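Local structure of L-methionine gamma-lyase (Fusobacterium nucleatum subsp. nucleatum, 6LXU) at residues I166-A171 with K305-D310. The protein belongs to the Cys/Met metabolism family of pyridoxal phosphate-dependent enzymes and assembles from four chains. Sequence-based numbering, arbitrary orientation.
Sequences IVDLEA and KKQMKD
Gln307 lays its carboxamide against the backbone of Val167, Asp168 and Leu169, pairing with the C=O of Val167 and the N-H of Leu169, either side of Asp168 in sequence. Gln307 NE2 donates to Val167 O at 2.8 Å, the acceptor lying close to the amide plane, while Gln307 OE1 accepts from Leu169 N at 3.0 Å; this second bond is nearly straight (N-H...O 164°), and the N-H lies in the carbonyl plane of the amide, on a lone pair of OE1. Two such bonds, one given and one received, fix the flip of the amide. In Gln307 chi1 of 75° places CG between the backbone N and carbonyl carbon, and the chain runs extended from there, carrying the amide across to 166-171. A water donates to Gln307 OE1 and to Asp168 OD1, each at 2.7 Å, and accepts from Glu170 N. Asp168 OD1 also takes Ala171 N at 3.0 Å, from above the carboxylate plane. Apolar groups flank the amide: Leu169 CB lies 3.7 Å from Gln307 OE1, the two side chains crossing at about a right angle, and Ile166 CD1 meets Met308 SD at 4.3 Å. This Asp N-cap of helix 169-176, which follows strand 151-157 of the seven-stranded sheet, is joined to the C-terminal end of helix 301-307, between strands 287-291 and 314-319, bridging the large and C-terminal domains of a fold-type I PLP enzyme.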
ATOM      1  N   ILE A 166      23.881 -29.241  -9.676  1.00  8.43           N
ATOM      2  CA  ILE A 166      24.911 -28.471  -9.002  1.00  8.57           C
ATOM      3  C   ILE A 166      26.092 -28.274  -9.954  1.00  8.43           C
ATOM      4  O   ILE A 166      26.525 -29.224 -10.630  1.00  9.04           O
ATOM      5  CB  ILE A 166      25.408 -29.220  -7.742  1.00  9.02           C
ATOM      6  CG1 ILE A 166      24.278 -29.460  -6.727  1.00  9.19           C
ATOM      7  CG2 ILE A 166      26.572 -28.489  -7.084  1.00  9.34           C
ATOM      8  CD1 ILE A 166      23.628 -28.188  -6.201  1.00  9.31           C
ATOM      9  N   VAL A 167      26.601 -27.055 -10.024  1.00  8.21           N
ATOM     10  CA  VAL A 167      27.822 -26.766 -10.793  1.00  8.35           C
ATOM     11  C   VAL A 167      28.760 -25.957  -9.913  1.00  7.96           C
ATOM     12  O   VAL A 167      28.332 -25.273  -8.981  1.00  7.92           O
ATOM     13  CB  VAL A 167      27.547 -26.084 -12.154  1.00  8.71           C
ATOM     14  CG1 VAL A 167      26.519 -26.883 -12.952  1.00  9.11           C
ATOM     15  CG2 VAL A 167      27.102 -24.646 -11.995  1.00  8.82           C
ATOM     16  N   ASP A 168      30.061 -26.067 -10.206  1.00  7.92           N
ATOM     17  CA  ASP A 168      31.111 -25.545  -9.333  1.00  7.92           C
ATOM     18  C   ASP A 168      31.430 -24.111  -9.709  1.00  7.70           C
ATOM     19  O   ASP A 168      32.140 -23.859 -10.689  1.00  7.73           O
ATOM     20  CB  ASP A 168      32.353 -26.433  -9.457  1.00  8.30           C
ATOM     21  CG  ASP A 168      33.410 -26.145  -8.403  1.00  8.57           C
ATOM     22  OD1 ASP A 168      33.628 -24.969  -8.076  1.00  8.47           O
ATOM     23  OD2 ASP A 168      34.041 -27.124  -7.933  1.00  9.97           O
ATOM     24  N   LEU A 169      30.912 -23.159  -8.935  1.00  7.61           N
ATOM     25  CA  LEU A 169      31.032 -21.752  -9.292  1.00  7.59           C
ATOM     26  C   LEU A 169      32.474 -21.261  -9.316  1.00  7.54           C
ATOM     27  O   LEU A 169      32.848 -20.504 -10.201  1.00  7.46           O
ATOM     28  CB  LEU A 169      30.201 -20.901  -8.348  1.00  7.64           C
ATOM     29  CG  LEU A 169      28.686 -21.152  -8.413  1.00  7.91           C
ATOM     30  CD1 LEU A 169      27.995 -20.228  -7.424  1.00  8.26           C
ATOM     31  CD2 LEU A 169      28.162 -20.919  -9.823  1.00  7.92           C
ATOM     32  N   GLU A 170      33.252 -21.645  -8.306  1.00  7.78           N
ATOM     33  CA  GLU A 170      34.651 -21.205  -8.251  1.00  8.15           C
ATOM     34  C   GLU A 170      35.451 -21.744  -9.439  1.00  8.17           C
ATOM     35  O   GLU A 170      36.205 -21.005 -10.082  1.00  8.27           O
ATOM     36  CB  GLU A 170      35.293 -21.621  -6.939  1.00  8.65           C
ATOM     37  CG  GLU A 170      36.726 -21.118  -6.823  1.00  9.03           C
ATOM     38  CD  GLU A 170      37.443 -21.525  -5.568  1.00  9.35           C
ATOM     39  OE1 GLU A 170      36.829 -22.059  -4.624  1.00 10.09           O
ATOM     40  OE2 GLU A 170      38.698 -21.313  -5.557  1.00 10.03           O
ATOM     41  N   ALA A 171      35.278 -23.014  -9.726  1.00  8.08           N
ATOM     42  CA  ALA A 171      36.017 -23.651 -10.816  1.00  8.30           C
ATOM     43  C   ALA A 171      35.619 -23.083 -12.170  1.00  8.22           C
ATOM     44  O   ALA A 171      36.479 -22.759 -13.006  1.00  8.35           O
ATOM     45  CB  ALA A 171      35.796 -25.144 -10.794  1.00  8.44           C
ATOM     46  N   LYS A 305      28.503 -29.323  -0.973  1.00 11.10           N
ATOM     47  CA  LYS A 305      29.046 -29.241   0.382  1.00 12.40           C
ATOM     48  C   LYS A 305      30.129 -28.164   0.521  1.00 11.65           C
ATOM     49  O   LYS A 305      30.264 -27.558   1.574  1.00 12.84           O
ATOM     50  CB  LYS A 305      29.587 -30.605   0.809  1.00 14.07           C
ATOM     51  CG  LYS A 305      29.971 -30.696   2.278  1.00 16.55           C
ATOM     52  CD  LYS A 305      30.472 -32.091   2.601  1.00 18.70           C
ATOM     53  CE  LYS A 305      30.822 -32.221   4.076  1.00 20.94           C
ATOM     54  NZ  LYS A 305      31.478 -33.522   4.378  1.00 23.07           N
ATOM     55  N   LYS A 306      30.896 -27.919  -0.535  1.00 11.20           N
ATOM     56  CA  LYS A 306      31.933 -26.901  -0.494  1.00 11.27           C
ATOM     57  C   LYS A 306      31.415 -25.488  -0.650  1.00 10.53           C
ATOM     58  O   LYS A 306      31.985 -24.572  -0.076  1.00 11.40           O
ATOM     59  CB  LYS A 306      32.936 -27.118  -1.614  1.00 12.21           C
ATOM     60  CG  LYS A 306      33.881 -28.298  -1.491  1.00 13.12           C
ATOM     61  CD  LYS A 306      34.903 -28.015  -0.422  1.00 13.60           C
ATOM     62  CE  LYS A 306      36.004 -29.054  -0.392  1.00 14.27           C
ATOM     63  NZ  LYS A 306      37.036 -28.682   0.600  1.00 14.74           N
ATOM     64  N   GLN A 307      30.387 -25.278  -1.484  1.00  9.49           N
ATOM     65  CA  GLN A 307      29.960 -23.911  -1.814  1.00  9.01           C
ATOM     66  C   GLN A 307      28.623 -23.486  -1.199  1.00  8.52           C
ATOM     67  O   GLN A 307      28.259 -22.323  -1.344  1.00  8.95           O
ATOM     68  CB  GLN A 307      29.974 -23.689  -3.334  1.00  9.00           C
ATOM     69  CG  GLN A 307      28.834 -24.338  -4.087  1.00  8.93           C
ATOM     70  CD  GLN A 307      28.958 -24.287  -5.600  1.00  8.61           C
ATOM     71  OE1 GLN A 307      29.984 -23.888  -6.170  1.00  8.42           O
ATOM     72  NE2 GLN A 307      27.900 -24.723  -6.276  1.00  8.58           N
ATOM     73  N   MET A 308      27.936 -24.400  -0.514  1.00  8.38           N
ATOM     74  CA  MET A 308      26.643 -24.099   0.109  1.00  8.59           C
ATOM     75  C   MET A 308      26.721 -24.360   1.605  1.00  8.68           C
ATOM     76  O   MET A 308      27.149 -25.437   2.030  1.00  9.82           O
ATOM     77  CB  MET A 308      25.521 -24.962  -0.462  1.00  8.58           C
ATOM     78  CG  MET A 308      25.357 -24.867  -1.970  1.00  8.50           C
ATOM     79  SD  MET A 308      23.976 -25.845  -2.592  1.00  8.48           S
ATOM     80  CE  MET A 308      22.550 -24.904  -2.057  1.00  8.24           C
ATOM     81  N   LYS A 309      26.269 -23.404   2.404  1.00  8.72           N
ATOM     82  CA  LYS A 309      26.241 -23.568   3.861  1.00  9.64           C
ATOM     83  C   LYS A 309      25.123 -24.482   4.324  1.00  9.20           C
ATOM     84  O   LYS A 309      25.206 -25.046   5.414  1.00 10.49           O
ATOM     85  CB  LYS A 309      26.112 -22.215   4.546  1.00 11.21           C
ATOM     86  CG  LYS A 309      27.300 -21.303   4.305  1.00 13.83           C
ATOM     87  CD  LYS A 309      27.078 -19.994   5.037  1.00 16.42           C
ATOM     88  CE  LYS A 309      28.190 -18.992   4.810  1.00 18.78           C
ATOM     89  NZ  LYS A 309      27.921 -17.717   5.533  1.00 20.35           N
ATOM     90  N   ASP A 310      24.064 -24.585   3.524  1.00  8.81           N
ATOM     91  CA  ASP A 310      23.010 -25.571   3.734  1.00  9.12           C
ATOM     92  C   ASP A 310      22.519 -25.931   2.341  1.00  8.39           C
ATOM     93  O   ASP A 310      22.874 -25.269   1.366  1.00  8.29           O
ATOM     94  CB  ASP A 310      21.895 -25.015   4.635  1.00 10.26           C
ATOM     95  CG  ASP A 310      21.118 -26.099   5.369  1.00 11.63           C
ATOM     96  OD1 ASP A 310      21.152 -27.274   4.934  1.00 13.18           O
ATOM     97  OD2 ASP A 310      20.484 -25.777   6.390  1.00 13.02           O
TER
HETATM   98  O   HOH W   1      32.694 -23.476  -6.006  1.00  9.04           O